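Local coordinates for protein aldose-aldose oxidoreductase (Caulobacter crescentus, PDB 5A04) that probably couples the oxidation of one aldose sugar to the reduction of another through a bound NADP(H) cofactor, and is captured here with NADPH and glucose, at residues R92-G97 with A118-A123; I186-L191 with R322-I327; N192-L197 with F227-P232. All blocks are in the same frame, centred on the assembly; numbering follows the deposited sequence.

Interaction 1 of 3, residues R92-G97 with A118-A123; sequences RAARAG and AACKKA
Ala-94, near the end of helix 86-95, is the residue through which this helix meets Ala-119, Cys-120 and Ala-123 of helix 110-123. Two positions earlier, Arg-92 leaves on another side, its guanidinium forming a salt bridge with Asp-66 and a hydrogen bond to the carbonyl of Tyr-62. Ala-93 is also small and buried, but rests on Phe-65 rather than on the facing helix. At Ala-94 the backbones come together, its CA 5.4 Å from the CA of Cys-120, and a single methyl suits so narrow a gap. The Ala-94 CB meets the carbonyl O of Ala-119 at 3.8 Å, and lies 4.0 Å from both Cys-120 SG and the CB of Ala-123. With chi1 at -70°, the Cys-120 sulfur stands beside its own backbone N, from where it reaches the side of the Ala-94 methyl without coming between the backbones. The Ala-94 carbonyl O also approaches Ala-123 CB, at 3.3 Å. Past the helix end, Ala-96 turns its methyl to Ile-68 and Ile-69. Gly-97 then gives its N-H to the Ala-94 carbonyl O, N to O 2.9 Å, a bond of the Schellman motif that ends the helix; Gly-97 is its C-prime residue, and its positive phi of 77° is one that glycine adopts readily. Helix 86-95 links parallel strands 76-79 and 99-102, and helix 110-123 links 99-102 to 127-129, so the contact joins the helices of two successive beta-alpha-beta crossovers in the Rossmann fold.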
# COMPACT_ATOMS: atom_id res chain seq x y z
N ARG A 92 12.81 4.34 -36.88
CA ARG A 92 13.60 3.73 -37.94
C ARG A 92 13.02 2.39 -38.38
O ARG A 92 12.97 2.09 -39.57
CB ARG A 92 15.05 3.57 -37.48
CG ARG A 92 15.81 4.90 -37.41
CD ARG A 92 17.16 4.72 -36.75
NE ARG A 92 18.09 3.98 -37.60
CZ ARG A 92 19.28 3.54 -37.18
NH1 ARG A 92 19.67 3.75 -35.93
NH2 ARG A 92 20.09 2.89 -38.02
N ALA A 93 12.55 1.60 -37.42
CA ALA A 93 11.89 0.33 -37.76
C ALA A 93 10.64 0.58 -38.61
O ALA A 93 10.41 -0.09 -39.61
CB ALA A 93 11.52 -0.43 -36.47
N ALA A 94 9.83 1.56 -38.20
CA ALA A 94 8.62 1.89 -38.96
C ALA A 94 8.96 2.38 -40.38
O ALA A 94 8.29 1.99 -41.34
CB ALA A 94 7.79 2.94 -38.21
N ARG A 95 9.98 3.23 -40.52
CA ARG A 95 10.39 3.68 -41.85
C ARG A 95 10.97 2.54 -42.69
O ARG A 95 10.97 2.61 -43.93
CB ARG A 95 11.40 4.83 -41.72
CG ARG A 95 10.76 6.07 -41.10
CD ARG A 95 11.60 7.34 -41.28
NE ARG A 95 12.94 7.25 -40.69
CZ ARG A 95 13.29 7.77 -39.52
NH1 ARG A 95 12.40 8.41 -38.77
NH2 ARG A 95 14.55 7.64 -39.10
N ALA A 96 11.47 1.50 -42.03
CA ALA A 96 11.91 0.29 -42.73
C ALA A 96 10.75 -0.67 -43.04
O ALA A 96 10.97 -1.79 -43.50
CB ALA A 96 12.97 -0.43 -41.90
N GLY A 97 9.53 -0.21 -42.79
CA GLY A 97 8.33 -0.97 -43.13
C GLY A 97 8.03 -2.12 -42.19
O GLY A 97 7.33 -3.08 -42.57
N ALA A 118 2.70 8.23 -34.25
CA ALA A 118 2.55 8.87 -35.55
C ALA A 118 3.40 8.18 -36.62
O ALA A 118 2.97 8.06 -37.77
CB ALA A 118 2.90 10.37 -35.47
N ALA A 119 4.60 7.76 -36.25
CA ALA A 119 5.51 7.14 -37.21
C ALA A 119 4.96 5.79 -37.66
O ALA A 119 4.98 5.46 -38.86
CB ALA A 119 6.92 6.98 -36.62
N CYS A 120 4.45 5.02 -36.71
CA CYS A 120 3.93 3.70 -37.04
C CYS A 120 2.65 3.82 -37.86
O CYS A 120 2.42 3.04 -38.80
CB CYS A 120 3.72 2.88 -35.77
SG CYS A 120 5.32 2.44 -35.05
N LYS A 121 1.83 4.81 -37.52
CA LYS A 121 0.60 5.08 -38.26
C LYS A 121 0.91 5.48 -39.70
O LYS A 121 0.28 5.00 -40.64
CB LYS A 121 -0.22 6.18 -37.59
CG LYS A 121 -1.53 6.52 -38.31
CD LYS A 121 -2.34 7.55 -37.52
CE LYS A 121 -3.66 7.87 -38.21
NZ LYS A 121 -3.43 8.60 -39.48
N LYS A 122 1.89 6.37 -39.88
CA LYS A 122 2.29 6.79 -41.21
C LYS A 122 2.76 5.61 -42.06
O LYS A 122 2.49 5.53 -43.26
CB LYS A 122 3.38 7.85 -41.11
CG LYS A 122 3.87 8.35 -42.47
CD LYS A 122 4.90 9.44 -42.29
CE LYS A 122 5.41 9.96 -43.64
NZ LYS A 122 6.49 10.98 -43.44
N ALA A 123 3.46 4.67 -41.42
CA ALA A 123 3.99 3.48 -42.09
C ALA A 123 2.93 2.41 -42.33
O ALA A 123 3.18 1.44 -43.06
CB ALA A 123 5.14 2.88 -41.27

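Interaction 2 of 3, residues I186-L191 with R322-I327; sequences IGIYSL and RVIEAI. With BGC (beta-D-glucopyranose), chain H; NDP (NADPH dihydro-nicotinamide-adenine-dinucleotide phosphate), chain G.
Leu-191 of helix 182-198 packs against Val-323 and Ile-324 of helix 314-333 within the C-terminal alpha/beta domain, where these two helices lie over the same face of a large mixed beta-sheet. Their axes pass at 11.1 Å with 109° between their directions, a separation bridged here by branched aliphatic side chains.

The contact between the helices is wholly apolar. The fork of Leu-191 closes on Val-323, whose CB is near both leucine methyls and whose CG1 lies 3.6 Å from Leu-191 CD1. The other methyl, Leu-191 CD2, also lies against Ile-324 CG1 at 3.7 Å. Leu-191 has its CG anti to the backbone N (chi1 165°), which carries the fork out to the other helix. One turn earlier, Ile-188 meets Ile-324 obliquely, with the terminal CD1 atoms of the two residues 4.0 Å apart. Neither isoleucine starts by pointing straight across; each spans the gap with an extended CG1-CD1 arm, something the shorter valine lacks. All four side chains are buried, which suits their hydrocarbon character.

Polar interactions lie on other sides of the helices. Ser-190 OG is hydrogen-bonded to His-161 ND1 and the Val-240 carbonyl, and Glu-325 OE2 takes the backbone N-H of Val-110. Tyr-189 points from helix 182-198 into the pocket shared by glucose and NADPH, where Lys-104, Arg-172 and Asp-185 also hold the sugar. The anomeric hydroxyl O1 of the glucose lies in the plane of the tyrosine ring, at its edge, and is hydrogen-bonded to Tyr-189 OH at a very short 2.4 Å, a length that is doubtful; the nicotinamide carboxamide oxygen O7N of NADPH lies 3.1 Å from Tyr-189 OH.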
# COMPACT_ATOMS: atom_id res chain seq x y z
N ILE A 186 10.27 0.36 -12.87
CA ILE A 186 9.61 -0.69 -12.10
C ILE A 186 8.29 -0.17 -11.53
O ILE A 186 7.29 -0.90 -11.47
CB ILE A 186 10.58 -1.23 -10.99
CG1 ILE A 186 9.90 -2.33 -10.19
CG2 ILE A 186 11.12 -0.12 -10.10
CD1 ILE A 186 9.51 -3.51 -11.05
N GLY A 187 8.26 1.10 -11.15
CA GLY A 187 7.03 1.70 -10.65
C GLY A 187 5.93 1.72 -11.70
O GLY A 187 4.74 1.68 -11.37
N ILE A 188 6.32 1.75 -12.97
CA ILE A 188 5.35 1.68 -14.05
C ILE A 188 4.48 0.42 -13.95
O ILE A 188 3.32 0.43 -14.39
CB ILE A 188 6.08 1.74 -15.42
CG1 ILE A 188 5.08 1.92 -16.57
CG2 ILE A 188 6.98 0.52 -15.60
CD1 ILE A 188 5.74 2.34 -17.88
N TYR A 189 4.99 -0.67 -13.35
CA TYR A 189 4.12 -1.84 -13.17
C TYR A 189 2.98 -1.57 -12.19
O TYR A 189 1.87 -2.11 -12.35
CB TYR A 189 4.92 -3.06 -12.69
CG TYR A 189 5.82 -3.66 -13.75
CD1 TYR A 189 7.12 -3.21 -13.91
CD2 TYR A 189 5.37 -4.68 -14.57
CE1 TYR A 189 7.96 -3.75 -14.87
CE2 TYR A 189 6.19 -5.24 -15.54
CZ TYR A 189 7.48 -4.77 -15.68
OH TYR A 189 8.30 -5.32 -16.64
N SER A 190 3.23 -0.77 -11.16
CA SER A 190 2.17 -0.40 -10.22
C SER A 190 1.09 0.42 -10.92
O SER A 190 -0.10 0.21 -10.72
CB SER A 190 2.74 0.41 -9.04
OG SER A 190 3.66 -0.36 -8.28
N LEU A 191 1.54 1.39 -11.72
CA LEU A 191 0.62 2.24 -12.47
C LEU A 191 -0.18 1.44 -13.49
O LEU A 191 -1.41 1.57 -13.58
CB LEU A 191 1.43 3.34 -13.17
CG LEU A 191 0.72 4.11 -14.27
CD1 LEU A 191 -0.50 4.84 -13.69
CD2 LEU A 191 1.72 5.09 -14.90
N ARG A 322 1.51 9.63 -19.73
CA ARG A 322 0.69 10.78 -19.31
C ARG A 322 0.58 10.84 -17.79
O ARG A 322 0.73 11.92 -17.18
CB ARG A 322 -0.72 10.71 -19.91
CG ARG A 322 -0.83 11.05 -21.39
CD ARG A 322 -2.28 10.90 -21.87
NE ARG A 322 -2.45 11.35 -23.25
CZ ARG A 322 -3.35 10.84 -24.09
NH1 ARG A 322 -4.16 9.86 -23.71
NH2 ARG A 322 -3.43 11.31 -25.33
N VAL A 323 0.33 9.70 -17.16
CA VAL A 323 0.20 9.66 -15.71
C VAL A 323 1.56 9.83 -15.05
O VAL A 323 1.68 10.50 -14.03
CB VAL A 323 -0.47 8.35 -15.23
CG1 VAL A 323 -0.70 8.42 -13.73
CG2 VAL A 323 -1.79 8.15 -15.96
N ILE A 324 2.59 9.23 -15.65
CA ILE A 324 3.95 9.36 -15.12
C ILE A 324 4.37 10.83 -15.05
O ILE A 324 4.92 11.29 -14.04
CB ILE A 324 4.95 8.53 -15.95
CG1 ILE A 324 4.79 7.05 -15.58
CG2 ILE A 324 6.38 8.98 -15.70
CD1 ILE A 324 5.47 6.08 -16.55
N GLU A 325 4.09 11.58 -16.12
CA GLU A 325 4.38 13.03 -16.09
C GLU A 325 3.63 13.70 -14.94
O GLU A 325 4.20 14.55 -14.24
CB GLU A 325 4.01 13.67 -17.43
CG GLU A 325 5.01 13.32 -18.53
CD GLU A 325 4.99 14.26 -19.73
OE1 GLU A 325 4.17 15.21 -19.75
OE2 GLU A 325 5.81 14.02 -20.66
N ALA A 326 2.38 13.30 -14.72
CA ALA A 326 1.59 13.90 -13.63
C ALA A 326 2.11 13.52 -12.25
O ALA A 326 2.07 14.33 -11.32
CB ALA A 326 0.12 13.53 -13.77
N ILE A 327 2.58 12.27 -12.11
CA ILE A 327 3.18 11.82 -10.85
C ILE A 327 4.43 12.65 -10.53
O ILE A 327 4.59 13.14 -9.41
CB ILE A 327 3.53 10.31 -10.89
CG1 ILE A 327 2.25 9.48 -10.99
CG2 ILE A 327 4.37 9.90 -9.65
CD1 ILE A 327 2.48 8.04 -11.52
C2 BGC H . 12.48 -3.92 -15.24
C3 BGC H . 13.61 -4.68 -14.54
C4 BGC H . 13.05 -5.52 -13.42
C5 BGC H . 11.90 -6.39 -13.90
C6 BGC H . 11.22 -7.05 -12.68
C1 BGC H . 11.51 -4.93 -15.68
O1 BGC H . 10.49 -4.31 -16.47
O2 BGC H . 13.02 -3.20 -16.34
O3 BGC H . 14.52 -3.72 -14.05
O4 BGC H . 14.08 -6.33 -12.88
O5 BGC H . 10.93 -5.61 -14.57
O6 BGC H . 10.26 -8.02 -13.11
PA NDP G . 20.62 -4.12 -20.71
O1A NDP G . 21.51 -3.00 -20.30
O2A NDP G . 20.81 -5.46 -20.06
O5B NDP G . 20.68 -4.34 -22.34
C5B NDP G . 20.52 -3.10 -22.97
C4B NDP G . 21.06 -3.30 -24.39
O4B NDP G . 20.68 -2.22 -25.24
C3B NDP G . 22.60 -3.34 -24.36
O3B NDP G . 23.08 -4.62 -24.10
C2B NDP G . 22.92 -3.01 -25.82
O2B NDP G . 22.78 -4.04 -26.61
C1B NDP G . 21.72 -2.03 -26.18
N9A NDP G . 22.13 -0.62 -26.19
C8A NDP G . 22.08 0.26 -27.26
N7A NDP G . 22.56 1.48 -26.97
C5A NDP G . 22.94 1.39 -25.63
C6A NDP G . 23.50 2.33 -24.74
N6A NDP G . 23.77 3.61 -25.16
N1A NDP G . 23.80 2.00 -23.44
C2A NDP G . 23.50 0.70 -23.09
N3A NDP G . 22.96 -0.29 -23.81
C4A NDP G . 22.69 0.08 -25.11
O3 NDP G . 19.13 -3.49 -20.33
PN NDP G . 17.91 -4.56 -20.16
O1N NDP G . 17.83 -5.53 -21.26
O2N NDP G . 17.61 -4.87 -18.71
O5D NDP G . 16.57 -3.46 -20.46
C5D NDP G . 16.51 -3.03 -21.79
C4D NDP G . 15.04 -2.57 -22.05
O4D NDP G . 14.15 -3.68 -21.71
C3D NDP G . 14.63 -1.38 -21.11
O3D NDP G . 13.71 -0.52 -21.80
C2D NDP G . 13.90 -2.07 -19.97
O2D NDP G . 12.88 -1.26 -19.41
C1D NDP G . 13.22 -3.26 -20.74
N1N NDP G . 13.01 -4.40 -19.84
C2N NDP G . 11.76 -4.98 -19.74
C3N NDP G . 11.60 -6.06 -18.92
C7N NDP G . 10.27 -6.67 -18.80
O7N NDP G . 10.03 -7.55 -17.94
N7N NDP G . 9.26 -6.28 -19.67
C4N NDP G . 12.71 -6.64 -18.12
C5N NDP G . 13.99 -5.93 -18.27
C6N NDP G . 14.11 -4.88 -19.09
P2B NDP G . 23.94 -4.26 -27.87
O1X NDP G . 23.87 -2.91 -28.54
O2X NDP G . 25.15 -4.54 -27.04
O3X NDP G . 23.35 -5.43 -28.65

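Interaction 3 of 3, residues N192-L197 with F227-P232; sequences NAARYL and FQLLFP
A helix laid on the face of a beta-sheet brings Ala-194, on helix 182-198, down onto Leu-229 and Phe-231, at the end of strand 224-230 and just past it. Alternate residues of an extended chain point to the same side, and so Leu-229 and Phe-231 both project to the helix. The methyl of Ala-194 rests on both at once, over the place where the leucine CD1 and the ring's CZ come together: its CB is 3.9 Å from Leu-229 CD1 and 4.1 Å from Phe-231 CZ. A small residue suits the underside of the helix here, because the long leucine and phenylalanine side chains supply the bulk that fills the space between the two layers. Phe-231 has its CG beside the backbone N (chi1 -64°), and the ring reaches back under the helix with CZ leading, 3.9 Å from the carbonyl O of Ala-194.

On the flank of the helix that faces helix 314-333, Arg-195 is buried, and its charge is met by salt bridges from NE to Glu-201, from NH1 to Asp-320 and from NH2 to Asp-316, the last two on that helix. Asn-192 ND2 lies in the plane of this guanidinium, at its edge, and is itself hydrogen-bonded to Asp-320, so amide and guanidinium share one carboxylate.

The intervening residues Gln-228 and Leu-230 point the other way, where Gln-228 bonds to the Asn-226 carbonyl of the second subunit and Leu-230 packs on Val-208 of that subunit. This is the open-faced alpha/beta sheet of the family's C-terminal domain, with helices on one face; the other commonly serves subunit association, as it does here.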
# COMPACT_ATOMS: atom_id res chain seq x y z
N ASN A 192 0.51 0.61 -14.26
CA ASN A 192 -0.13 -0.15 -15.33
C ASN A 192 -1.16 -1.10 -14.72
O ASN A 192 -2.27 -1.24 -15.23
CB ASN A 192 0.93 -0.90 -16.17
CG ASN A 192 0.39 -1.38 -17.51
OD1 ASN A 192 0.10 -2.56 -17.69
ND2 ASN A 192 0.28 -0.47 -18.47
N ALA A 193 -0.81 -1.73 -13.60
CA ALA A 193 -1.76 -2.62 -12.91
C ALA A 193 -2.97 -1.87 -12.36
O ALA A 193 -4.10 -2.35 -12.46
CB ALA A 193 -1.07 -3.39 -11.78
N ALA A 194 -2.75 -0.71 -11.76
CA ALA A 194 -3.89 0.05 -11.24
C ALA A 194 -4.88 0.34 -12.37
O ALA A 194 -6.09 0.23 -12.20
CB ALA A 194 -3.44 1.35 -10.59
N ARG A 195 -4.33 0.65 -13.55
CA ARG A 195 -5.15 0.91 -14.72
C ARG A 195 -5.86 -0.35 -15.24
O ARG A 195 -7.06 -0.28 -15.52
CB ARG A 195 -4.30 1.54 -15.84
CG ARG A 195 -3.89 3.01 -15.54
CD ARG A 195 -2.94 3.61 -16.61
NE ARG A 195 -3.59 3.49 -17.91
CZ ARG A 195 -3.21 2.65 -18.86
NH1 ARG A 195 -2.11 1.92 -18.72
NH2 ARG A 195 -3.92 2.57 -19.98
N TYR A 196 -5.16 -1.48 -15.36
CA TYR A 196 -5.86 -2.63 -15.94
C TYR A 196 -6.74 -3.36 -14.93
O TYR A 196 -7.69 -4.04 -15.32
CB TYR A 196 -4.91 -3.63 -16.65
CG TYR A 196 -3.78 -4.34 -15.90
CD1 TYR A 196 -4.04 -5.29 -14.92
CD2 TYR A 196 -2.46 -4.13 -16.28
CE1 TYR A 196 -2.98 -5.97 -14.29
CE2 TYR A 196 -1.40 -4.79 -15.65
CZ TYR A 196 -1.67 -5.71 -14.67
OH TYR A 196 -0.61 -6.36 -14.07
N LEU A 197 -6.49 -3.19 -13.64
CA LEU A 197 -7.38 -3.79 -12.64
C LEU A 197 -8.68 -2.98 -12.53
O LEU A 197 -9.77 -3.56 -12.45
CB LEU A 197 -6.68 -3.89 -11.28
CG LEU A 197 -5.51 -4.87 -11.26
CD1 LEU A 197 -4.71 -4.69 -9.99
CD2 LEU A 197 -5.99 -6.35 -11.38
N PHE A 227 2.79 7.04 -5.13
CA PHE A 227 1.74 7.88 -5.67
C PHE A 227 0.36 7.34 -5.38
O PHE A 227 0.17 6.15 -5.09
CB PHE A 227 1.94 8.10 -7.19
CG PHE A 227 2.15 6.84 -7.99
CD1 PHE A 227 3.41 6.24 -8.06
CD2 PHE A 227 1.11 6.29 -8.72
CE1 PHE A 227 3.61 5.07 -8.83
CE2 PHE A 227 1.30 5.13 -9.50
CZ PHE A 227 2.55 4.53 -9.55
N GLN A 228 -0.61 8.26 -5.39
CA GLN A 228 -2.01 7.92 -5.19
C GLN A 228 -2.75 8.27 -6.46
O GLN A 228 -2.47 9.30 -7.06
CB GLN A 228 -2.61 8.72 -4.03
CG GLN A 228 -1.86 8.58 -2.73
CD GLN A 228 -2.61 9.25 -1.60
OE1 GLN A 228 -2.71 10.48 -1.56
NE2 GLN A 228 -3.15 8.44 -0.68
N LEU A 229 -3.71 7.42 -6.84
CA LEU A 229 -4.57 7.69 -7.99
C LEU A 229 -6.03 7.66 -7.57
O LEU A 229 -6.44 6.80 -6.78
CB LEU A 229 -4.35 6.64 -9.09
CG LEU A 229 -2.91 6.41 -9.57
CD1 LEU A 229 -2.85 5.22 -10.52
CD2 LEU A 229 -2.36 7.65 -10.24
N LEU A 230 -6.81 8.59 -8.11
CA LEU A 230 -8.26 8.54 -7.98
C LEU A 230 -8.86 8.33 -9.37
O LEU A 230 -8.39 8.94 -10.33
CB LEU A 230 -8.80 9.83 -7.35
CG LEU A 230 -10.31 9.96 -7.20
CD1 LEU A 230 -10.88 8.96 -6.18
CD2 LEU A 230 -10.65 11.40 -6.77
N PHE A 231 -9.88 7.47 -9.46
CA PHE A 231 -10.51 7.15 -10.74
C PHE A 231 -11.97 7.67 -10.77
O PHE A 231 -12.55 7.90 -9.72
CB PHE A 231 -10.48 5.64 -10.98
CG PHE A 231 -9.09 5.07 -11.11
CD1 PHE A 231 -8.38 4.65 -10.00
CD2 PHE A 231 -8.49 4.96 -12.36
CE1 PHE A 231 -7.09 4.11 -10.13
CE2 PHE A 231 -7.21 4.43 -12.50
CZ PHE A 231 -6.51 4.01 -11.38
N PRO A 232 -12.55 7.83 -11.98
CA PRO A 232 -13.92 8.39 -12.06
C PRO A 232 -14.97 7.63 -11.25
O PRO A 232 -15.89 8.24 -10.71
CB PRO A 232 -14.23 8.32 -13.56
CG PRO A 232 -12.89 8.47 -14.20
CD PRO A 232 -11.96 7.66 -13.32

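In the fold
Interactions 2 and 3 form one continuous core in the C-terminal domain. Their centres are 9 Å apart, both use helix 182-198, and they meet directly where Ile-327 CD1 touches Phe-227 CD2 at 3.6 Å and Leu-191 CD1 touches Leu-229 CD1 at 4.0 Å. Along the chain, interaction 3 is nested inside the loop closed by interaction 2. Interaction 1 belongs to the Rossmann domain, its centre 26 Å from that of interaction 2 and 31 Å from that of interaction 3, with nearest atoms about 11 and 17 Å away. Of the three, interaction 2 alone contributes to the ligand pocket, through Tyr-189, which contacts both glucose and NADPH.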